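Local coordinates for protein L-lysine 6-monooxygenase (PDB 5CQF) that probably hydroxylates the side-chain amine of L-lysine with the help of FAD and NADPH, a step in siderophore biosynthesis, at residues D371-V384 and N393-G405. Sequence-based numbering, arbitrary orientation.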
loop_
_atom_site.group_PDB
_atom_site.type_symbol
_atom_site.label_atom_id
_atom_site.label_comp_id
_atom_site.label_asym_id
_atom_site.label_seq_id
_atom_site.Cartn_x
_atom_site.Cartn_y
_atom_site.Cartn_z
ATOM N N ASP A 371 28.936 27.678 24.737
ATOM C CA ASP A 371 28.051 26.671 25.280
ATOM C C ASP A 371 28.918 25.770 26.176
ATOM O O ASP A 371 30.112 26.002 26.332
ATOM C CB ASP A 371 27.398 25.860 24.140
ATOM C CG ASP A 371 26.072 25.167 24.559
ATOM O OD1 ASP A 371 25.686 25.191 25.765
ATOM O OD2 ASP A 371 25.411 24.579 23.659
ATOM N N VAL A 372 28.332 24.721 26.728
ATOM C CA VAL A 372 29.033 23.875 27.696
ATOM C C VAL A 372 30.265 23.170 27.107
ATOM O O VAL A 372 31.122 22.678 27.851
ATOM C CB VAL A 372 28.077 22.829 28.326
ATOM C CG1 VAL A 372 26.805 23.522 28.828
ATOM C CG2 VAL A 372 27.748 21.704 27.336
ATOM N N ASP A 373 30.357 23.119 25.777
ATOM C CA ASP A 373 31.479 22.439 25.141
ATOM C C ASP A 373 32.457 23.424 24.468
ATOM O O ASP A 373 33.310 23.020 23.676
ATOM C CB ASP A 373 30.959 21.389 24.148
ATOM C CG ASP A 373 30.032 21.986 23.113
ATOM O OD1 ASP A 373 30.034 23.243 22.970
ATOM O OD2 ASP A 373 29.278 21.207 22.483
ATOM N N GLY A 374 32.334 24.706 24.788
ATOM C CA GLY A 374 33.134 25.745 24.137
ATOM C C GLY A 374 32.554 26.211 22.814
ATOM O O GLY A 374 32.878 27.306 22.350
ATOM N N GLY A 375 31.683 25.403 22.206
ATOM C CA GLY A 375 31.079 25.758 20.927
ATOM C C GLY A 375 30.028 26.863 20.977
ATOM O O GLY A 375 29.833 27.530 21.990
ATOM N N LEU A 376 29.325 27.021 19.861
ATOM C CA LEU A 376 28.337 28.070 19.703
ATOM C C LEU A 376 27.176 27.847 20.632
ATOM O O LEU A 376 26.772 26.720 20.847
ATOM C CB LEU A 376 27.823 28.122 18.260
ATOM C CG LEU A 376 28.324 29.228 17.319
ATOM C CD1 LEU A 376 29.755 29.651 17.592
ATOM C CD2 LEU A 376 28.158 28.786 15.861
ATOM N N LEU A 377 26.647 28.943 21.164
ATOM C CA LEU A 377 25.472 28.925 22.015
ATOM C C LEU A 377 24.293 29.469 21.211
ATOM O O LEU A 377 24.217 30.650 20.904
ATOM C CB LEU A 377 25.720 29.769 23.261
ATOM C CG LEU A 377 24.628 29.787 24.334
ATOM C CD1 LEU A 377 24.154 28.388 24.718
ATOM C CD2 LEU A 377 25.190 30.520 25.555
ATOM N N ILE A 378 23.385 28.583 20.845
ATOM C CA ILE A 378 22.349 28.914 19.840
ATOM C C ILE A 378 20.963 28.844 20.473
ATOM O O ILE A 378 20.640 27.874 21.146
ATOM C CB ILE A 378 22.454 27.996 18.598
ATOM C CG1 ILE A 378 23.873 28.084 18.021
ATOM C CG2 ILE A 378 21.449 28.409 17.532
ATOM C CD1 ILE A 378 24.229 27.036 16.987
ATOM N N ASP A 379 20.141 29.869 20.268
ATOM C CA ASP A 379 18.833 29.872 20.905
ATOM C C ASP A 379 17.804 29.151 20.015
ATOM O O ASP A 379 18.173 28.542 18.990
ATOM C CB ASP A 379 18.441 31.293 21.320
ATOM C CG ASP A 379 17.998 32.130 20.182
ATOM O OD1 ASP A 379 17.715 31.534 19.130
ATOM O OD2 ASP A 379 17.904 33.381 20.343
ATOM N N ARG A 380 16.534 29.197 20.423
ATOM C CA ARG A 380 15.456 28.451 19.761
ATOM C C ARG A 380 15.135 28.995 18.354
ATOM O O ARG A 380 14.625 28.253 17.475
ATOM C CB ARG A 380 14.195 28.453 20.662
ATOM C CG ARG A 380 12.945 27.804 20.054
ATOM C CD ARG A 380 13.147 26.313 19.815
ATOM N NE ARG A 380 12.056 25.711 19.065
ATOM C CZ ARG A 380 11.936 25.700 17.727
ATOM N NH1 ARG A 380 12.839 26.260 16.915
ATOM N NH2 ARG A 380 10.878 25.105 17.190
ATOM N N ASP A 381 15.432 30.285 18.168
ATOM C CA ASP A 381 15.313 30.992 16.886
ATOM C C ASP A 381 16.593 30.995 16.052
ATOM O O ASP A 381 16.769 31.863 15.188
ATOM C CB ASP A 381 14.910 32.451 17.144
ATOM C CG ASP A 381 13.487 32.574 17.584
ATOM O OD1 ASP A 381 12.595 32.117 16.836
ATOM O OD2 ASP A 381 13.256 33.127 18.675
ATOM N N TYR A 382 17.512 30.084 16.368
ATOM C CA TYR A 382 18.712 29.852 15.570
ATOM C C TYR A 382 19.734 31.012 15.616
ATOM O O TYR A 382 20.613 31.095 14.762
ATOM C CB TYR A 382 18.293 29.464 14.133
ATOM C CG TYR A 382 17.347 28.254 14.136
ATOM C CD1 TYR A 382 17.832 26.974 14.392
ATOM C CD2 TYR A 382 15.987 28.402 13.973
ATOM C CE1 TYR A 382 16.994 25.878 14.439
ATOM C CE2 TYR A 382 15.129 27.299 13.995
ATOM C CZ TYR A 382 15.639 26.039 14.230
ATOM O OH TYR A 382 14.806 24.918 14.281
ATOM N N ARG A 383 19.617 31.876 16.630
ATOM C CA ARG A 383 20.509 33.030 16.798
ATOM C C ARG A 383 21.699 32.654 17.663
ATOM O O ARG A 383 21.556 31.921 18.646
ATOM C CB ARG A 383 19.781 34.230 17.421
ATOM C CG ARG A 383 20.510 35.537 17.146
ATOM C CD ARG A 383 19.785 36.748 17.724
ATOM N NE ARG A 383 20.698 37.860 18.043
ATOM C CZ ARG A 383 21.570 37.892 19.073
ATOM N NH1 ARG A 383 21.694 36.858 19.914
ATOM N NH2 ARG A 383 22.341 38.972 19.264
ATOM N N VAL A 384 22.870 33.147 17.279
ATOM C CA VAL A 384 24.081 32.866 18.029
ATOM C C VAL A 384 24.241 33.938 19.094
ATOM O O VAL A 384 24.112 35.133 18.795
ATOM C CB VAL A 384 25.349 32.909 17.166
ATOM C CG1 VAL A 384 26.546 32.443 17.983
ATOM C CG2 VAL A 384 25.204 32.058 15.921
ATOM N N ASN A 393 24.408 40.455 14.672
ATOM C CA ASN A 393 23.663 39.228 14.823
ATOM C C ASN A 393 24.081 38.182 13.836
ATOM O O ASN A 393 24.386 38.460 12.670
ATOM C CB ASN A 393 22.185 39.505 14.673
ATOM C CG ASN A 393 21.723 40.613 15.583
ATOM O OD1 ASN A 393 21.501 40.391 16.767
ATOM N ND2 ASN A 393 21.587 41.820 15.036
ATOM N N ILE A 394 24.091 36.955 14.335
ATOM C CA ILE A 394 24.439 35.803 13.535
ATOM C C ILE A 394 23.430 34.705 13.816
ATOM O O ILE A 394 22.988 34.537 14.959
ATOM C CB ILE A 394 25.864 35.309 13.845
ATOM C CG1 ILE A 394 26.893 36.456 13.706
ATOM C CG2 ILE A 394 26.245 34.162 12.918
ATOM C CD1 ILE A 394 28.189 36.200 14.428
ATOM N N TRP A 395 23.076 33.981 12.753
ATOM C CA TRP A 395 22.137 32.863 12.805
ATOM C C TRP A 395 22.804 31.684 12.153
ATOM O O TRP A 395 23.500 31.867 11.144
ATOM C CB TRP A 395 20.887 33.179 12.014
ATOM C CG TRP A 395 19.978 34.192 12.651
ATOM C CD1 TRP A 395 18.916 33.938 13.470
ATOM C CD2 TRP A 395 20.029 35.616 12.497
ATOM N NE1 TRP A 395 18.320 35.111 13.845
ATOM C CE2 TRP A 395 18.983 36.154 13.263
ATOM C CE3 TRP A 395 20.874 36.479 11.818
ATOM C CZ2 TRP A 395 18.751 37.516 13.357
ATOM C CZ3 TRP A 395 20.642 37.837 11.902
ATOM C CH2 TRP A 395 19.588 38.342 12.668
ATOM N N VAL A 396 22.612 30.492 12.714
ATOM C CA VAL A 396 22.997 29.265 12.018
ATOM C C VAL A 396 21.733 28.538 11.576
ATOM O O VAL A 396 20.980 28.064 12.401
ATOM C CB VAL A 396 23.883 28.338 12.867
ATOM C CG1 VAL A 396 24.267 27.085 12.077
ATOM C CG2 VAL A 396 25.131 29.071 13.303
ATOM N N ASN A 397 21.508 28.479 10.265
ATOM C CA ASN A 397 20.256 27.949 9.700
ATOM C C ASN A 397 20.292 26.434 9.507
ATOM O O ASN A 397 20.316 25.925 8.380
ATOM C CB ASN A 397 19.947 28.651 8.377
ATOM C CG ASN A 397 18.526 28.453 7.931
ATOM O OD1 ASN A 397 17.759 27.740 8.567
ATOM N ND2 ASN A 397 18.158 29.097 6.821
ATOM N N GLY A 398 20.272 25.712 10.615
ATOM C CA GLY A 398 20.322 24.245 10.571
ATOM C C GLY A 398 20.046 23.666 11.947
ATOM O O GLY A 398 19.988 24.396 12.938
ATOM N N LEU A 399 19.837 22.359 11.987
ATOM C CA LEU A 399 19.733 21.629 13.232
ATOM C C LEU A 399 21.078 21.011 13.610
ATOM O O LEU A 399 21.972 20.891 12.780
ATOM C CB LEU A 399 18.668 20.547 13.114
ATOM C CG LEU A 399 17.235 21.104 13.086
ATOM C CD1 LEU A 399 16.240 20.007 12.757
ATOM C CD2 LEU A 399 16.871 21.736 14.419
ATOM N N SER A 400 21.204 20.667 14.889
ATOM C CA SER A 400 22.318 19.860 15.432
ATOM C C SER A 400 21.864 19.224 16.737
ATOM O O SER A 400 21.005 19.779 17.443
ATOM C CB SER A 400 23.559 20.706 15.712
ATOM O OG SER A 400 23.306 21.714 16.662
ATOM N N GLU A 401 22.433 18.069 17.053
ATOM C CA GLU A 401 22.165 17.431 18.326
ATOM C C GLU A 401 22.545 18.358 19.500
ATOM O O GLU A 401 21.787 18.494 20.454
ATOM C CB GLU A 401 22.864 16.052 18.402
ATOM C CG GLU A 401 22.240 15.081 17.396
ATOM C CD GLU A 401 22.576 13.600 17.600
ATOM O OE1 GLU A 401 21.793 12.750 17.106
ATOM O OE2 GLU A 401 23.602 13.277 18.222
ATOM N N ARG A 402 23.688 19.025 19.399
ATOM C CA ARG A 402 24.272 19.744 20.545
ATOM C C ARG A 402 23.444 20.996 20.893
ATOM O O ARG A 402 23.304 21.337 22.056
ATOM C CB ARG A 402 25.761 20.093 20.295
ATOM C CG ARG A 402 25.993 21.064 19.120
ATOM C CD ARG A 402 27.456 21.447 18.905
ATOM N NE ARG A 402 27.968 22.272 19.990
ATOM C CZ ARG A 402 27.692 23.563 20.144
ATOM N NH1 ARG A 402 26.917 24.208 19.274
ATOM N NH2 ARG A 402 28.203 24.228 21.164
ATOM N N SER A 403 22.901 21.680 19.889
ATOM C CA SER A 403 22.113 22.892 20.125
ATOM C C SER A 403 20.613 22.620 20.156
ATOM O O SER A 403 19.878 23.329 20.827
ATOM C CB SER A 403 22.419 23.935 19.052
ATOM O OG SER A 403 23.749 24.402 19.152
ATOM N N HIS A 404 20.134 21.637 19.390
ATOM C CA HIS A 404 18.690 21.484 19.210
ATOM C C HIS A 404 18.144 20.093 19.479
ATOM O O HIS A 404 16.951 19.883 19.357
ATOM C CB HIS A 404 18.290 21.937 17.809
ATOM C CG HIS A 404 18.796 23.296 17.460
ATOM N ND1 HIS A 404 18.245 24.443 17.976
ATOM C CD2 HIS A 404 19.810 23.698 16.659
ATOM C CE1 HIS A 404 18.899 25.499 17.520
ATOM N NE2 HIS A 404 19.845 25.078 16.702
ATOM N N GLY A 405 18.998 19.144 19.854
ATOM C CA GLY A 405 18.535 17.796 20.151
ATOM C C GLY A 405 18.246 16.904 18.950
ATOM O O GLY A 405 17.913 15.726 19.120
HETATM O O HOH W 1 24.011 25.799 21.465
#
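Tyr382 CE1 lies 3.6 Å above one face of the His404 imidazole, with the ring planes at 48°; Ser403 CB covers the opposite face, and Asp379 O meets the edge. His404 ND1 is hydrogen-bonded to His263 NE2. The Trp395 indole carries Arg383 CG over one face and Asp381 O at its edge, while its buried NE1 finds no partner. Beyond that CH-pi contact the extended Arg383 chain reaches Asn393 OD1, which NE (2.9 Å) and NH2 (3.0 Å) grip from opposite faces of the amide. The Arg402 guanidinium is held flat along two edges: NE and NH2 form a side-on salt bridge with the nearly coplanar Asp373 carboxylate, NH2 to OD1 at 2.8 Å and 168°, NE to OD2, while NH1 and NH2 converge on Leu376 O. Chi1 of 64° sets Arg402 CG between backbone N and carbonyl carbon, and a bend at chi3 turns the group to that carboxylate. A water joins Asp371 OD2, Leu376 O, Ile378 N and Ser403 OG. Val384 N to Ile394 O (2.7 Å) and Val396 N to Tyr382 O hold the loop against strand 393-396, which ends the Rossmann-like parallel sheet beside strand 163-166; helix 412-428 packs on Trp395 and Tyr382, helix 255-264 on Leu399.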